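Local coordinates for protein beta-N-acetylhexosaminidase (Arthrobacter aurescens, PDB 3RCN) that probably hydrolyses terminal non-reducing N-acetyl-D-hexosamine residues from N-acetyl-beta-D-hexosaminides, as a member of glycosyl hydrolase family 20, at residues Q107-G110 against P111-R115; L82-S85 against D86-I90; A231-D235 against R236-V240. All coordinates share one frame; numbering follows the deposited sequence.

Interaction 1 (Q107-G110 against P111-R115); sequences QLLG and PAALR
Leu109 and Ala113 meet through their beta carbons on one side of the turn that leaves the helix ending at Leu109. Followed outward, the leucine begins with CB, which lies 4.0 Å from Ala113 CB. CG is set beside the backbone N and anti to the carbonyl carbon (chi1 -64°), which takes it to 4.9 Å from Ala113 CB; of the two branches, CD1 turns back to 4.5 Å from that same Ala113 CB, while CD2 points away. The side chain as a whole also packs on Val127 of strand 125-134.

Next to this apolar touch the backbone changes direction at Gly110. Its N still closes the last helical turn on Gln107 O, at 3.2 Å, but its phi is positive (106°), a conformation in which any beta carbon would collide with the carbonyl O of Leu109, so that a residue without a side chain is needed. The glycine carbonyl then starts the next turn: Ala113 N donates to Gly110 O over 3.0 Å, coming from above the carbonyl plane instead of along a lone pair. A second bond to the residue three back, Leu114 N to Pro111 O at 3.0 Å, continues the 3-10 winding. Trp125 covers Ala112 and Ala113, while helix 491-508 packs on Pro111 and Leu114. Arg115 NH1, just beyond, forms salt bridges with Glu228 and Asp225 of the second subunit.

A glycine that breaks the helix, followed by a proline-led 3-10 turn, thus connects helix 95-109 to the chain leading into strand 125-134 in the family 20 domain 2.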
# COMPACT_ATOMS: atom_id res chain seq x y z
N GLN A 107 18.15 -7.40 -9.65
CA GLN A 107 17.89 -8.82 -9.88
C GLN A 107 19.15 -9.66 -9.68
O GLN A 107 19.08 -10.75 -9.12
CB GLN A 107 17.30 -9.06 -11.26
CG GLN A 107 15.94 -8.42 -11.47
CD GLN A 107 15.13 -9.10 -12.56
OE1 GLN A 107 15.65 -9.93 -13.31
NE2 GLN A 107 13.85 -8.76 -12.64
N LEU A 108 20.30 -9.15 -10.13
CA LEU A 108 21.58 -9.84 -9.93
C LEU A 108 21.99 -10.02 -8.44
O LEU A 108 22.63 -11.02 -8.08
CB LEU A 108 22.71 -9.14 -10.70
CG LEU A 108 22.78 -9.35 -12.21
CD1 LEU A 108 23.92 -8.54 -12.77
CD2 LEU A 108 22.96 -10.82 -12.58
N LEU A 109 21.61 -9.06 -7.60
CA LEU A 109 21.90 -9.14 -6.17
C LEU A 109 20.98 -10.09 -5.41
O LEU A 109 21.33 -10.56 -4.33
CB LEU A 109 21.84 -7.75 -5.53
CG LEU A 109 22.89 -6.75 -6.02
CD1 LEU A 109 22.42 -5.32 -5.81
CD2 LEU A 109 24.24 -6.97 -5.36
N GLY A 110 19.81 -10.37 -5.98
CA GLY A 110 18.84 -11.27 -5.37
C GLY A 110 17.63 -10.57 -4.77
O GLY A 110 17.65 -9.35 -4.61
N PRO A 111 16.58 -11.34 -4.42
CA PRO A 111 15.30 -10.79 -3.96
C PRO A 111 15.40 -9.87 -2.74
O PRO A 111 14.51 -9.02 -2.59
CB PRO A 111 14.48 -12.04 -3.60
CG PRO A 111 15.08 -13.12 -4.41
CD PRO A 111 16.55 -12.81 -4.45
N ALA A 112 16.43 -10.01 -1.90
CA ALA A 112 16.50 -9.15 -0.71
C ALA A 112 16.79 -7.70 -1.09
O ALA A 112 16.54 -6.77 -0.32
CB ALA A 112 17.53 -9.66 0.28
N ALA A 113 17.30 -7.53 -2.30
CA ALA A 113 17.56 -6.21 -2.85
C ALA A 113 16.28 -5.45 -3.18
O ALA A 113 16.32 -4.24 -3.36
CB ALA A 113 18.44 -6.33 -4.07
N LEU A 114 15.15 -6.16 -3.24
CA LEU A 114 13.84 -5.54 -3.50
C LEU A 114 13.01 -5.20 -2.26
O LEU A 114 11.90 -4.66 -2.37
CB LEU A 114 13.00 -6.46 -4.39
CG LEU A 114 13.72 -6.83 -5.68
CD1 LEU A 114 12.95 -7.89 -6.44
CD2 LEU A 114 13.90 -5.58 -6.50
N ARG A 115 13.51 -5.55 -1.08
CA ARG A 115 12.83 -5.21 0.16
C ARG A 115 13.01 -3.72 0.48
O ARG A 115 13.94 -3.09 -0.00
CB ARG A 115 13.35 -6.07 1.31
CG ARG A 115 13.22 -7.56 1.06
CD ARG A 115 11.83 -8.08 1.42
NE ARG A 115 11.70 -9.51 1.16
CZ ARG A 115 10.62 -10.23 1.47
NH1 ARG A 115 9.59 -9.65 2.07
NH2 ARG A 115 10.58 -11.53 1.20

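Interaction 2 (L82-S85 against D86-I90); sequences LEVS and DAVVI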
# COMPACT_ATOMS: atom_id res chain seq x y z
N LEU A 82 25.79 -3.68 -19.07
CA LEU A 82 26.15 -3.86 -17.66
C LEU A 82 27.36 -4.77 -17.47
O LEU A 82 27.39 -5.92 -17.92
CB LEU A 82 24.94 -4.35 -16.84
CG LEU A 82 25.17 -4.99 -15.47
CD1 LEU A 82 26.14 -4.19 -14.64
CD2 LEU A 82 23.85 -5.13 -14.75
N GLU A 83 28.36 -4.24 -16.79
CA GLU A 83 29.65 -4.90 -16.70
C GLU A 83 30.09 -5.07 -15.25
O GLU A 83 30.12 -4.10 -14.48
CB GLU A 83 30.69 -4.10 -17.48
CG GLU A 83 32.05 -4.75 -17.54
CD GLU A 83 32.00 -6.10 -18.21
OE1 GLU A 83 31.22 -6.25 -19.19
OE2 GLU A 83 32.74 -7.01 -17.76
N VAL A 84 30.42 -6.31 -14.88
CA VAL A 84 30.88 -6.63 -13.52
C VAL A 84 32.35 -7.11 -13.50
O VAL A 84 32.72 -8.11 -14.12
CB VAL A 84 29.95 -7.66 -12.86
CG1 VAL A 84 30.00 -7.53 -11.35
CG2 VAL A 84 28.53 -7.46 -13.36
N SER A 85 33.14 -6.42 -12.69
CA SER A 85 34.59 -6.26 -12.82
C SER A 85 35.08 -5.98 -11.41
O SER A 85 34.46 -6.41 -10.44
CB SER A 85 34.96 -5.10 -13.72
OG SER A 85 34.77 -5.43 -15.08
N ASP A 86 36.27 -5.40 -11.30
CA ASP A 86 36.66 -4.73 -10.06
C ASP A 86 35.56 -3.73 -9.57
O ASP A 86 35.54 -3.33 -8.40
CB ASP A 86 38.00 -4.01 -10.23
CG ASP A 86 37.92 -2.82 -11.19
OD1 ASP A 86 37.74 -3.04 -12.41
OD2 ASP A 86 38.04 -1.66 -10.73
N ALA A 87 34.69 -3.30 -10.49
CA ALA A 87 33.52 -2.47 -10.16
C ALA A 87 32.27 -2.85 -10.96
O ALA A 87 32.32 -3.65 -11.90
CB ALA A 87 33.84 -0.99 -10.35
N VAL A 88 31.13 -2.29 -10.56
CA VAL A 88 29.89 -2.46 -11.32
C VAL A 88 29.70 -1.28 -12.27
O VAL A 88 29.48 -0.16 -11.83
CB VAL A 88 28.69 -2.53 -10.36
CG1 VAL A 88 27.38 -2.44 -11.13
CG2 VAL A 88 28.77 -3.81 -9.55
N VAL A 89 29.79 -1.54 -13.57
CA VAL A 89 29.73 -0.46 -14.55
C VAL A 89 28.51 -0.57 -15.47
O VAL A 89 28.39 -1.52 -16.25
CB VAL A 89 31.00 -0.41 -15.41
CG1 VAL A 89 30.87 0.65 -16.49
CG2 VAL A 89 32.20 -0.13 -14.54
N ILE A 90 27.61 0.41 -15.38
CA ILE A 90 26.41 0.43 -16.22
C ILE A 90 26.52 1.56 -17.22
O ILE A 90 26.51 2.73 -16.83
CB ILE A 90 25.14 0.63 -15.38
CG1 ILE A 90 24.92 -0.55 -14.44
CG2 ILE A 90 23.92 0.79 -16.27
CD1 ILE A 90 23.82 -0.30 -13.42
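A beta hairpin, with strands 80-84 and 88-92 joined through Ser85, Asp86 and Ala87, brings Glu83 opposite Val89 as an antiparallel hydrogen-bonded pair. Val89 N reaches Glu83 O at 2.7 Å, almost straight (178° at the hydrogen) and in the carbonyl plane. The return bond, Glu83 N to Val89 O at 2.8 Å, is more bent, its donor tilted from the plane. Toward the turn, Ser85 N makes a weak bond to Ala87 O.

The non-hydrogen-bonded pairs Leu82-Ile90 and Val84-Val88 put their side chains on the same face. Leu82 holds CG anti to its N (chi1 162°), and the bend at chi2 swings CD1 across the strand gap: it lies 3.8 Å from Ile90 CG1 and 4.1 Å from Val88 CG1. Val84 CG1 faces Val88 CG2 at 4.3 Å. On the other face the beta carbons of Glu83 and Val89 stand 4.2 Å apart, before the acid bends away to a weak bond from OE1 to Ser131 OG.

Helix 95-109 packs on the Leu82 and Val88 face, while strands 125-134 and 67-71 flank the hairpin at its two edges, bonded to 82-84 and 88-90 respectively.

Interaction 3 (A231-D235 against R236-V240); sequences AFAAD and RHITV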
# COMPACT_ATOMS: atom_id res chain seq x y z
N ALA A 231 4.78 12.22 -11.05
CA ALA A 231 6.18 12.37 -10.66
C ALA A 231 6.82 11.03 -10.25
O ALA A 231 7.96 10.74 -10.63
CB ALA A 231 6.33 13.39 -9.56
N PHE A 232 6.07 10.24 -9.49
CA PHE A 232 6.54 8.92 -9.07
C PHE A 232 6.83 8.07 -10.32
O PHE A 232 7.90 7.47 -10.43
CB PHE A 232 5.49 8.25 -8.16
CG PHE A 232 5.97 7.01 -7.44
CD1 PHE A 232 5.81 5.76 -8.01
CD2 PHE A 232 6.53 7.09 -6.18
CE1 PHE A 232 6.23 4.60 -7.33
CE2 PHE A 232 6.97 5.95 -5.51
CZ PHE A 232 6.81 4.71 -6.09
N ALA A 233 5.89 8.04 -11.25
CA ALA A 233 6.09 7.31 -12.50
C ALA A 233 7.27 7.86 -13.33
O ALA A 233 8.01 7.11 -13.97
CB ALA A 233 4.84 7.30 -13.32
N ALA A 234 7.45 9.17 -13.31
CA ALA A 234 8.49 9.79 -14.13
C ALA A 234 9.88 9.48 -13.59
O ALA A 234 10.85 9.31 -14.36
CB ALA A 234 8.26 11.30 -14.22
N ASP A 235 9.99 9.39 -12.26
CA ASP A 235 11.25 8.97 -11.65
C ASP A 235 11.62 7.56 -12.10
O ASP A 235 12.79 7.20 -12.17
CB ASP A 235 11.16 9.01 -10.12
CG ASP A 235 11.38 10.41 -9.54
OD1 ASP A 235 11.79 11.33 -10.31
OD2 ASP A 235 11.17 10.56 -8.31
N ARG A 236 10.60 6.74 -12.36
CA ARG A 236 10.77 5.38 -12.89
C ARG A 236 10.63 5.24 -14.42
O ARG A 236 10.47 4.12 -14.93
CB ARG A 236 9.89 4.40 -12.11
CG ARG A 236 10.34 4.21 -10.66
CD ARG A 236 9.15 4.10 -9.72
NE ARG A 236 9.54 4.10 -8.32
CZ ARG A 236 9.77 5.18 -7.59
NH1 ARG A 236 9.68 6.39 -8.11
NH2 ARG A 236 10.11 5.05 -6.31
N HIS A 237 10.54 6.36 -15.13
CA HIS A 237 10.53 6.35 -16.60
C HIS A 237 9.29 5.66 -17.15
O HIS A 237 9.33 4.94 -18.15
CB HIS A 237 11.82 5.75 -17.17
CG HIS A 237 13.02 6.61 -16.90
ND1 HIS A 237 13.33 7.70 -17.67
CD2 HIS A 237 13.93 6.58 -15.90
CE1 HIS A 237 14.41 8.29 -17.18
NE2 HIS A 237 14.79 7.63 -16.10
N ILE A 238 8.19 5.89 -16.46
CA ILE A 238 6.91 5.43 -16.93
C ILE A 238 6.09 6.66 -17.32
O ILE A 238 6.02 7.65 -16.58
CB ILE A 238 6.22 4.61 -15.83
CG1 ILE A 238 7.06 3.36 -15.54
CG2 ILE A 238 4.81 4.25 -16.23
CD1 ILE A 238 6.70 2.66 -14.24
N THR A 239 5.51 6.60 -18.52
CA THR A 239 4.64 7.66 -19.01
C THR A 239 3.23 7.32 -18.54
O THR A 239 2.80 6.17 -18.65
CB THR A 239 4.73 7.76 -20.55
OG1 THR A 239 6.03 8.22 -20.93
CG2 THR A 239 3.67 8.72 -21.10
N VAL A 240 2.54 8.30 -17.97
CA VAL A 240 1.16 8.08 -17.53
C VAL A 240 0.17 8.71 -18.52
O VAL A 240 0.05 9.93 -18.61
CB VAL A 240 0.89 8.67 -16.14
CG1 VAL A 240 -0.57 8.48 -15.76
CG2 VAL A 240 1.79 8.00 -15.08
O HOH W 1 9.85 8.93 -6.57
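The guanidinium of Arg236 lies flat on one face of the Phe232 ring, the planes 12° and the centres 3.5 Å apart. It is a cation-pi stack, with CZ above the ring but shifted toward its rim: NH2 comes 3.3 Å from Phe232 CZ, and NE stands over CE1. With CG anti to the backbone N (chi1 -168°), the Phe232 ring leans toward the C-terminal end of the helix, and the arginine, bent at chi2, folds over it. NH1 donates to Phe232 O at 3.1 Å, a bond tilted from both the carbonyl and the guanidinium plane. At the guanidinium edge, in plane, a water accepts from NH1 and donates to Asp235 OD2 (2.7 Å), bridging charges too far apart for a salt bridge.

The backbone forms a Schellman motif that ends helix 223-235: Ile238 N bonds to Ala233 O at 2.8 Å and His237 N to Ala234 O at 3.1 Å, with His237 at positive phi as the C-prime residue. The turned chain enters strand 239-243, a helix-to-strand step of the catalytic alpha-beta barrel, and Val240 CG2 comes 3.6 Å from Ala233 CB.

Arg236 NE forms a salt bridge with Glu162 of helix 154-166, so a leucine here would probably leave that glutamate without its charged mate and the Phe232 face without its flat cover. Trp44, Arg47 and Phe99 of the same chain also pack on the arginine.

Overall arrangement
Interactions 1 and 2 belong to the family 20 domain 2 and touch: Leu108 CD1 rests 3.9 Å from Leu82 CD2, although their centres are about 17 Å apart. Helix 95-109 follows the hairpin in the chain and ends at interaction 1. Interaction 3, in the catalytic barrel, stays about 11 Å from each of them at the nearest atoms; the opposite end of the same helix, Ala95 and Ala96, packs on its His237. The dimer adds another connection, because Arg115 of interaction 1 binds acids on helix 223-235 of the second subunit. None of the three adjoins the predicted proton donor Glu316; a glycerol, probably from crystallisation, binds Asp235 O.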